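Methylglyoxal reductase (NADPH-dependent) (Candida albicans SC5314, PDB 6KWS) probably reduces methylglyoxal with NADPH as the hydride donor, as a member of the dihydroflavonol-4-reductase branch of the extended short-chain dehydrogenase/reductase superfamily. Local coordinates at residues I276-F281 and I288-P293; E95-A100 and D155-P160. The protein carries 1 engineered substitution. All coordinates share one frame; numbering follows the deposited sequence.

Contact 1: residues I276-F281 and I288-P293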
loop_
_atom_site.group_PDB
_atom_site.type_symbol
_atom_site.label_atom_id
_atom_site.label_comp_id
_atom_site.label_asym_id
_atom_site.label_seq_id
_atom_site.Cartn_x
_atom_site.Cartn_y
_atom_site.Cartn_z
ATOM N N ILE A 276 -14.638 18.048 -3.460
ATOM C CA ILE A 276 -14.578 17.358 -4.748
ATOM C C ILE A 276 -15.896 16.659 -5.039
ATOM O O ILE A 276 -16.417 16.725 -6.162
ATOM C CB ILE A 276 -13.411 16.360 -4.789
ATOM C CG1 ILE A 276 -12.063 17.090 -4.772
ATOM C CG2 ILE A 276 -13.527 15.489 -6.019
ATOM C CD1 ILE A 276 -10.852 16.165 -4.921
ATOM N N ILE A 277 -16.457 15.982 -4.034
ATOM C CA ILE A 277 -17.673 15.208 -4.247
ATOM C C ILE A 277 -18.845 16.141 -4.528
ATOM O O ILE A 277 -19.597 15.946 -5.495
ATOM C CB ILE A 277 -17.930 14.283 -3.040
ATOM C CG1 ILE A 277 -16.776 13.275 -2.905
ATOM C CG2 ILE A 277 -19.285 13.551 -3.158
ATOM C CD1 ILE A 277 -16.879 12.366 -1.681
ATOM N N ASN A 278 -18.991 17.197 -3.712
ATOM C CA ASN A 278 -20.085 18.142 -3.922
ATOM C C ASN A 278 -20.008 18.802 -5.300
ATOM O O ASN A 278 -21.054 19.115 -5.886
ATOM C CB ASN A 278 -20.115 19.182 -2.803
ATOM C CG ASN A 278 -20.947 18.725 -1.611
ATOM O OD1 ASN A 278 -22.070 18.262 -1.788
ATOM N ND2 ASN A 278 -20.420 18.877 -0.398
ATOM N N ASP A 279 -18.803 18.954 -5.867
ATOM C CA ASP A 279 -18.671 19.592 -7.176
ATOM C C ASP A 279 -18.700 18.625 -8.368
ATOM O O ASP A 279 -18.896 19.070 -9.504
ATOM C CB ASP A 279 -17.393 20.439 -7.217
ATOM C CG ASP A 279 -17.627 21.883 -6.688
ATOM O OD1 ASP A 279 -18.328 22.666 -7.393
ATOM O OD2 ASP A 279 -17.134 22.227 -5.564
ATOM N N LYS A 280 -18.565 17.320 -8.171
ATOM C CA LYS A 280 -18.570 16.425 -9.319
ATOM C C LYS A 280 -19.761 15.475 -9.353
ATOM O O LYS A 280 -19.961 14.789 -10.362
ATOM C CB LYS A 280 -17.267 15.615 -9.374
ATOM C CG LYS A 280 -16.012 16.465 -9.352
ATOM C CD LYS A 280 -15.774 17.139 -10.668
ATOM C CE LYS A 280 -14.995 18.432 -10.475
ATOM N NZ LYS A 280 -14.335 18.875 -11.731
ATOM N N PHE A 281 -20.564 15.412 -8.300
ATOM C CA PHE A 281 -21.684 14.481 -8.242
ATOM C C PHE A 281 -22.931 15.286 -7.910
ATOM O O PHE A 281 -23.366 15.343 -6.743
ATOM C CB PHE A 281 -21.421 13.355 -7.246
ATOM C CG PHE A 281 -20.264 12.486 -7.627
ATOM C CD1 PHE A 281 -20.461 11.313 -8.329
ATOM C CD2 PHE A 281 -18.968 12.857 -7.298
ATOM C CE1 PHE A 281 -19.384 10.509 -8.683
ATOM C CE2 PHE A 281 -17.895 12.067 -7.652
ATOM C CZ PHE A 281 -18.104 10.885 -8.345
ATOM N N ILE A 288 -25.099 15.211 1.253
ATOM C CA ILE A 288 -23.933 15.099 2.122
ATOM C C ILE A 288 -23.583 16.514 2.562
ATOM O O ILE A 288 -24.042 17.492 1.948
ATOM C CB ILE A 288 -22.753 14.392 1.415
ATOM C CG1 ILE A 288 -22.406 15.109 0.116
ATOM C CG2 ILE A 288 -23.074 12.921 1.170
ATOM C CD1 ILE A 288 -20.957 14.977 -0.281
ATOM N N PRO A 289 -22.793 16.663 3.625
ATOM C CA PRO A 289 -22.529 18.004 4.155
ATOM C C PRO A 289 -21.751 18.869 3.180
ATOM O O PRO A 289 -21.192 18.422 2.177
ATOM C CB PRO A 289 -21.719 17.732 5.424
ATOM C CG PRO A 289 -22.085 16.337 5.815
ATOM C CD PRO A 289 -22.245 15.619 4.509
ATOM N N VAL A 290 -21.735 20.158 3.497
ATOM C CA VAL A 290 -20.925 21.114 2.770
ATOM C C VAL A 290 -19.752 21.639 3.596
ATOM O O VAL A 290 -18.685 21.897 3.030
ATOM C CB VAL A 290 -21.814 22.277 2.278
ATOM C CG1 VAL A 290 -20.987 23.338 1.550
ATOM C CG2 VAL A 290 -22.906 21.735 1.377
ATOM N N ASP A 291 -19.885 21.675 4.927
ATOM C CA ASP A 291 -19.365 22.702 5.837
ATOM C C ASP A 291 -18.606 23.850 5.178
ATOM O O ASP A 291 -19.216 24.640 4.453
ATOM C CB ASP A 291 -18.495 22.094 6.940
ATOM C CG ASP A 291 -18.761 22.745 8.327
ATOM O OD1 ASP A 291 -17.959 22.514 9.259
ATOM O OD2 ASP A 291 -19.772 23.478 8.486
ATOM N N GLU A 292 -17.294 23.992 5.471
ATOM C CA GLU A 292 -16.566 25.209 5.118
ATOM C C GLU A 292 -15.666 24.964 3.912
ATOM O O GLU A 292 -14.494 24.601 4.077
ATOM C CB GLU A 292 -15.739 25.719 6.309
ATOM C CG GLU A 292 -16.533 26.336 7.503
ATOM C CD GLU A 292 -17.184 27.708 7.218
ATOM O OE1 GLU A 292 -16.958 28.644 8.024
ATOM O OE2 GLU A 292 -17.940 27.853 6.224
ATOM N N PRO A 293 -16.163 25.163 2.687
ATOM C CA PRO A 293 -15.345 24.860 1.504
ATOM C C PRO A 293 -14.097 25.723 1.471
ATOM O O PRO A 293 -14.111 26.887 1.881
ATOM C CB PRO A 293 -16.278 25.186 0.328
ATOM C CG PRO A 293 -17.665 25.146 0.925
ATOM C CD PRO A 293 -17.492 25.670 2.313
#

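Contact 2: residues E95-A100 and D155-P160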
loop_
_atom_site.group_PDB
_atom_site.type_symbol
_atom_site.label_atom_id
_atom_site.label_comp_id
_atom_site.label_asym_id
_atom_site.label_seq_id
_atom_site.Cartn_x
_atom_site.Cartn_y
_atom_site.Cartn_z
ATOM N N GLU A 95 -0.111 -9.075 18.818
ATOM C CA GLU A 95 -0.990 -9.138 17.659
ATOM C C GLU A 95 -0.513 -8.296 16.480
ATOM O O GLU A 95 -0.927 -8.562 15.346
ATOM C CB GLU A 95 -2.419 -8.727 18.048
ATOM C CG GLU A 95 -3.177 -9.812 18.842
ATOM C CD GLU A 95 -4.559 -9.355 19.331
ATOM O OE1 GLU A 95 -4.625 -8.504 20.250
ATOM O OE2 GLU A 95 -5.586 -9.855 18.809
ATOM N N LEU A 96 0.361 -7.315 16.701
ATOM C CA LEU A 96 0.798 -6.438 15.623
ATOM C C LEU A 96 2.308 -6.391 15.438
ATOM O O LEU A 96 2.791 -6.579 14.310
ATOM C CB LEU A 96 0.267 -5.021 15.856
ATOM C CG LEU A 96 -1.158 -4.764 15.381
ATOM C CD1 LEU A 96 -1.627 -3.366 15.807
ATOM C CD2 LEU A 96 -1.237 -4.936 13.880
ATOM N N LEU A 97 3.077 -6.130 16.503
ATOM C CA LEU A 97 4.493 -5.801 16.328
ATOM C C LEU A 97 5.337 -7.034 16.044
ATOM O O LEU A 97 6.087 -7.066 15.061
ATOM C CB LEU A 97 5.021 -5.063 17.551
ATOM C CG LEU A 97 4.536 -3.620 17.596
ATOM C CD1 LEU A 97 4.808 -3.014 18.957
ATOM C CD2 LEU A 97 5.223 -2.823 16.495
ATOM N N LEU A 98 5.227 -8.063 16.884
ATOM C CA LEU A 98 5.964 -9.295 16.610
ATOM C C LEU A 98 5.575 -9.921 15.282
ATOM O O LEU A 98 6.482 -10.206 14.478
ATOM C CB LEU A 98 5.796 -10.265 17.783
ATOM C CG LEU A 98 6.429 -9.703 19.058
ATOM C CD1 LEU A 98 6.063 -10.556 20.237
ATOM C CD2 LEU A 98 7.944 -9.591 18.917
ATOM N N PRO A 99 4.288 -10.127 14.955
ATOM C CA PRO A 99 3.954 -10.681 13.624
ATOM C C PRO A 99 4.527 -9.890 12.455
ATOM O O PRO A 99 4.951 -10.490 11.460
ATOM C CB PRO A 99 2.423 -10.659 13.607
ATOM C CG PRO A 99 2.027 -10.663 15.026
ATOM C CD PRO A 99 3.078 -9.897 15.764
ATOM N N ALA A 100 4.547 -8.559 12.541
ATOM C CA ALA A 100 5.170 -7.782 11.475
ATOM C C ALA A 100 6.673 -8.031 11.420
ATOM O O ALA A 100 7.230 -8.252 10.336
ATOM C CB ALA A 100 4.879 -6.287 11.647
ATOM N N ASP A 155 6.622 3.097 22.920
ATOM C CA ASP A 155 5.526 3.973 22.540
ATOM C C ASP A 155 4.591 3.331 21.526
ATOM O O ASP A 155 3.421 3.718 21.443
ATOM C CB ASP A 155 6.098 5.280 22.015
ATOM C CG ASP A 155 6.636 6.164 23.140
ATOM O OD1 ASP A 155 6.616 5.711 24.316
ATOM O OD2 ASP A 155 7.072 7.311 22.855
ATOM N N ALA A 156 5.068 2.346 20.771
ATOM C CA ALA A 156 4.211 1.677 19.807
ATOM C C ALA A 156 3.120 0.830 20.467
ATOM O O ALA A 156 2.115 0.544 19.815
ATOM C CB ALA A 156 5.066 0.826 18.872
ATOM N N LEU A 157 3.277 0.448 21.745
ATOM C CA LEU A 157 2.259 -0.295 22.492
ATOM C C LEU A 157 1.149 0.575 23.084
ATOM O O LEU A 157 0.165 0.022 23.585
ATOM C CB LEU A 157 2.893 -1.060 23.649
ATOM C CG LEU A 157 4.238 -1.732 23.430
ATOM C CD1 LEU A 157 4.688 -2.273 24.741
ATOM C CD2 LEU A 157 4.142 -2.850 22.411
ATOM N N LEU A 158 1.286 1.904 23.066
ATOM C CA LEU A 158 0.348 2.772 23.780
ATOM C C LEU A 158 -1.080 2.619 23.268
ATOM O O LEU A 158 -2.013 2.452 24.061
ATOM C CB LEU A 158 0.800 4.233 23.693
ATOM C CG LEU A 158 2.060 4.510 24.534
ATOM C CD1 LEU A 158 2.556 5.956 24.396
ATOM C CD2 LEU A 158 1.835 4.119 26.006
ATOM N N ASN A 159 -1.283 2.676 21.957
ATOM C CA ASN A 159 -2.635 2.698 21.412
ATOM C C ASN A 159 -2.616 2.101 20.009
ATOM O O ASN A 159 -1.559 2.050 19.367
ATOM C CB ASN A 159 -3.213 4.124 21.404
ATOM C CG ASN A 159 -2.387 5.101 20.575
ATOM O OD1 ASN A 159 -2.066 4.835 19.417
ATOM N ND2 ASN A 159 -2.046 6.247 21.162
ATOM N N PRO A 160 -3.770 1.621 19.516
ATOM C CA PRO A 160 -3.824 0.980 18.184
ATOM C C PRO A 160 -3.287 1.804 17.012
ATOM O O PRO A 160 -2.882 1.203 16.003
ATOM C CB PRO A 160 -5.317 0.692 18.015
ATOM C CG PRO A 160 -5.797 0.457 19.397
ATOM C CD PRO A 160 -4.963 1.314 20.322
#

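Contact 1: residues I276-F281 and I288-P293
The last turn of helix 270-280 meets the loop that follows it, which doubles back past N278 on its way to helix 295-303. N278 makes the polar link: its ND2 donates to P289 O at 2.7 Å, with an N-H...O angle of 154°. The acceptor lies in the plane of the N278 amide, while ND2 sits 17° off the carbonyl plane of P289. This bond fixes the amide's rotation, because only its NH2 end can donate to a carbonyl. OD1 is then turned to I288, 3.7 Å from its CG1. Asparagine suits the place: its NH2 can donate to a main-chain carbonyl, while a single CH2 keeps the amide close to the helix.

Beside this bond lies an apolar contact. CG1 of I288 lies between its own backbone N and carbonyl carbon (chi1 56°), and with chi2 in the extended range CD1 comes to rest 3.6 Å from I277 CG2. The two branched chains cross at about a right angle. I277 also packs on I221, L222 and V331, so a bulky aliphatic residue fits here. P289, whose CB points away from helix 270-280, packs on L224 and I230, and Q271 NE2 binds V290 O. The whole is a side-chain-to-main-chain hydrogen bond between a helix's last turn and the loop following it, set beside an aliphatic contact.

Contact 2: residues E95-A100 and D155-P160
No flat group takes part where L97 meets A156 and L157: the three aliphatic side chains touch through methyl groups alone. In the Rossmann-type fold of this family, the contact joins the early turns of helix 92-114 to the short, weakly bonded helix 153-156 and the turn leading into helix 160-181.

L97 is the projecting residue. Its CG stands anti to the carbonyl carbon (chi1 -75°), and with chi2 at 167° CD1 continues outward from the helix as the leading methyl. That one atom serves both partners, lying 3.8 Å from A156 CB. Alanine suits the spot because its single methyl leaves room for L97 CD1 to seat against it. L157 comes from beside the pair, its side chain crossing that of L97 at about a right angle.

W153, S167 and F170 also pack on L97, whose side chain is about 8 Å from that of K168, a residue of helix 160-181 that binds NADPH, although the cofactor is absent from this model. N159 caps the start of that helix, its OD1 accepting from N162 N. P99 has no N-H to give to the preceding turn, and helix 92-114 is kinked there. L157 uses its CD2 branch for the contact, 3.5 Å from L97 CD1.

How the contacts relate
Both contacts are largely buried, though V290 in contact 1 is exposed and L157 in contact 2 partly so. Contact 1 is peripheral, its centre about 27 Å from that of the chain, and lies away from the annotated NADPH residues; contact 2 is nearer the middle, at about 19 Å, beside the helix that carries K168. They share no helix, and their nearest atoms are about 25 Å apart. Contact 1 is local, spanning six intervening residues, and combines a hydrogen bond with aliphatic packing. Contact 2 brings together segments with 54 residues between them and is wholly apolar, in keeping with a helix packed against a short helix end and the turn after it, whereas the irregular loop of contact 1 presents a backbone carbonyl to be bonded.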